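Local coordinates for transketolase (Campylobacter jejuni, PDB 3L84), which belongs to the transketolase family of thiamine diphosphate-binding proteins, a homodimer-forming group whose chains carry a thiamine diphosphate-binding domain, a pyrimidine-binding domain and a C-terminal domain, at residues E208-N213 with N221-Q226. Residues are numbered along the deposited sequence; the frame is centred on the assembly and turned at random.
Sequences EVLSIN and NKALEQ
Leu210 and Ile212 meet Ala223 in the first half of a beta-alpha-beta unit: strand 208-213, an edge strand of the parallel sheet within this chain, in the thiamine diphosphate binding domain, leads into helix 217-228, and strand 234-239 then pairs alongside. Strand and helix segments run nearly antiparallel, with axes 9.3 Å apart. The helix presents a small side chain to the sheet here: Ala223 CB sits 3.6 Å from Ile212 CG2. The Ile212 branch arrives there because CG2 lies anti to its own carbonyl carbon, while CG1 takes the position between N and C (chi1 68°). Two residues earlier, on the same face of the strand, Leu210 divides its two methyls between the helix backbone and the Gln226 side chain. CD1 comes within 3.5 Å of Ala223 O, and CD2 lies 3.6 Å from Gln226 CD, so the amide group of Gln226 rests against the leucine. The extended Gln226 side chain carries NE2 past Leu210 to the carboxylate of Glu208. Its bond to Glu208 OE2 is weak, 3.4 Å long and bent to 134° at the hydrogen, with amide and carboxylate planes 78° apart. Glu208 OE1 is held more firmly, by Ser230 OG just beyond the helix and by a water that donates to it at 2.8 Å and also to Gln226 O. The contact therefore grades from apolar packing at Ile212 and Ala223 to a hydrated polar margin, where the carboxylate's position probably owes more to Ser230 and the water than to the glutamine amide.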
loop_
_atom_site.group_PDB
_atom_site.type_symbol
_atom_site.label_atom_id
_atom_site.label_comp_id
_atom_site.label_asym_id
_atom_site.label_seq_id
_atom_site.Cartn_x
_atom_site.Cartn_y
_atom_site.Cartn_z
ATOM N N GLU A 208 5.637 2.982 -27.977
ATOM C CA GLU A 208 5.517 3.993 -29.032
ATOM C C GLU A 208 4.614 5.108 -28.531
ATOM O O GLU A 208 3.551 4.815 -27.957
ATOM C CB GLU A 208 4.913 3.400 -30.300
ATOM C CG GLU A 208 4.717 4.452 -31.423
ATOM C CD GLU A 208 4.305 3.888 -32.772
ATOM O OE1 GLU A 208 3.914 2.710 -32.903
ATOM O OE2 GLU A 208 4.358 4.670 -33.755
ATOM N N VAL A 209 5.003 6.363 -28.743
ATOM C CA VAL A 209 4.291 7.500 -28.194
ATOM C C VAL A 209 3.798 8.456 -29.283
ATOM O O VAL A 209 4.603 8.945 -30.077
ATOM C CB VAL A 209 5.146 8.267 -27.172
ATOM C CG1 VAL A 209 4.327 9.463 -26.643
ATOM C CG2 VAL A 209 5.623 7.336 -26.030
ATOM N N LEU A 210 2.493 8.699 -29.314
ATOM C CA LEU A 210 1.860 9.627 -30.256
ATOM C C LEU A 210 1.312 10.793 -29.462
ATOM O O LEU A 210 0.868 10.607 -28.331
ATOM C CB LEU A 210 0.716 8.905 -31.003
ATOM C CG LEU A 210 1.155 7.613 -31.707
ATOM C CD1 LEU A 210 -0.040 6.826 -32.330
ATOM C CD2 LEU A 210 2.202 7.884 -32.729
ATOM N N SER A 211 1.308 11.992 -30.032
ATOM C CA SER A 211 0.847 13.200 -29.375
ATOM C C SER A 211 -0.135 13.920 -30.270
ATOM O O SER A 211 0.225 14.263 -31.427
ATOM C CB SER A 211 2.027 14.123 -29.090
ATOM O OG SER A 211 2.920 13.492 -28.163
ATOM N N ILE A 212 -1.361 14.113 -29.791
ATOM C CA ILE A 212 -2.466 14.690 -30.565
ATOM C C ILE A 212 -3.229 15.769 -29.808
ATOM O O ILE A 212 -3.121 15.898 -28.571
ATOM C CB ILE A 212 -3.501 13.617 -30.983
ATOM C CG1 ILE A 212 -4.275 13.046 -29.788
ATOM C CG2 ILE A 212 -2.826 12.499 -31.797
ATOM C CD1 ILE A 212 -5.411 12.141 -30.182
ATOM N N ASN A 213 -4.030 16.502 -30.579
ATOM C CA ASN A 213 -5.113 17.357 -30.098
ATOM C C ASN A 213 -6.323 16.439 -29.925
ATOM O O ASN A 213 -6.890 15.899 -30.889
ATOM C CB ASN A 213 -5.397 18.463 -31.125
ATOM C CG ASN A 213 -6.545 19.373 -30.745
ATOM O OD1 ASN A 213 -7.355 19.063 -29.914
ATOM N ND2 ASN A 213 -6.605 20.542 -31.403
ATOM N N ASN A 221 -8.570 9.914 -34.966
ATOM C CA ASN A 221 -8.747 8.758 -35.822
ATOM C C ASN A 221 -7.394 8.270 -36.360
ATOM O O ASN A 221 -7.104 7.074 -36.296
ATOM C CB ASN A 221 -9.707 9.047 -36.964
ATOM C CG ASN A 221 -9.975 7.844 -37.784
ATOM O OD1 ASN A 221 -10.523 6.863 -37.303
ATOM N ND2 ASN A 221 -9.625 7.911 -39.068
ATOM N N LYS A 222 -6.555 9.198 -36.827
ATOM C CA LYS A 222 -5.257 8.836 -37.376
ATOM C C LYS A 222 -4.385 8.205 -36.279
ATOM O O LYS A 222 -3.680 7.240 -36.535
ATOM C CB LYS A 222 -4.566 10.071 -37.965
ATOM C CG LYS A 222 -3.222 9.783 -38.596
ATOM C CD LYS A 222 -2.592 11.030 -39.199
ATOM C CE LYS A 222 -1.236 10.724 -39.796
ATOM N NZ LYS A 222 -0.818 11.791 -40.762
ATOM N N ALA A 223 -4.433 8.737 -35.066
ATOM C CA ALA A 223 -3.646 8.193 -33.961
ATOM C C ALA A 223 -4.082 6.777 -33.610
ATOM O O ALA A 223 -3.260 5.897 -33.359
ATOM C CB ALA A 223 -3.739 9.108 -32.720
ATOM N N LEU A 224 -5.379 6.550 -33.603
ATOM C CA LEU A 224 -5.902 5.225 -33.315
ATOM C C LEU A 224 -5.513 4.239 -34.389
ATOM O O LEU A 224 -5.127 3.120 -34.086
ATOM C CB LEU A 224 -7.413 5.267 -33.113
ATOM C CG LEU A 224 -7.867 5.883 -31.793
ATOM C CD1 LEU A 224 -9.397 6.058 -31.757
ATOM C CD2 LEU A 224 -7.395 5.052 -30.577
ATOM N N GLU A 225 -5.577 4.638 -35.667
ATOM C CA GLU A 225 -5.149 3.737 -36.731
ATOM C C GLU A 225 -3.669 3.391 -36.588
ATOM O O GLU A 225 -3.282 2.239 -36.746
ATOM C CB GLU A 225 -5.434 4.327 -38.113
ATOM C CG GLU A 225 -6.921 4.438 -38.451
ATOM C CD GLU A 225 -7.614 3.085 -38.652
ATOM O OE1 GLU A 225 -7.078 2.041 -38.221
ATOM O OE2 GLU A 225 -8.717 3.067 -39.240
ATOM N N GLN A 226 -2.836 4.382 -36.295
ATOM C CA GLN A 226 -1.410 4.129 -36.092
ATOM C C GLN A 226 -1.163 3.244 -34.856
ATOM O O GLN A 226 -0.367 2.289 -34.912
ATOM C CB GLN A 226 -0.684 5.452 -35.928
ATOM C CG GLN A 226 0.810 5.342 -35.797
ATOM C CD GLN A 226 1.493 6.669 -36.062
ATOM O OE1 GLN A 226 0.824 7.703 -36.262
ATOM N NE2 GLN A 226 2.827 6.652 -36.090
HETATM O O HOH W 1 2.397 2.192 -35.259
#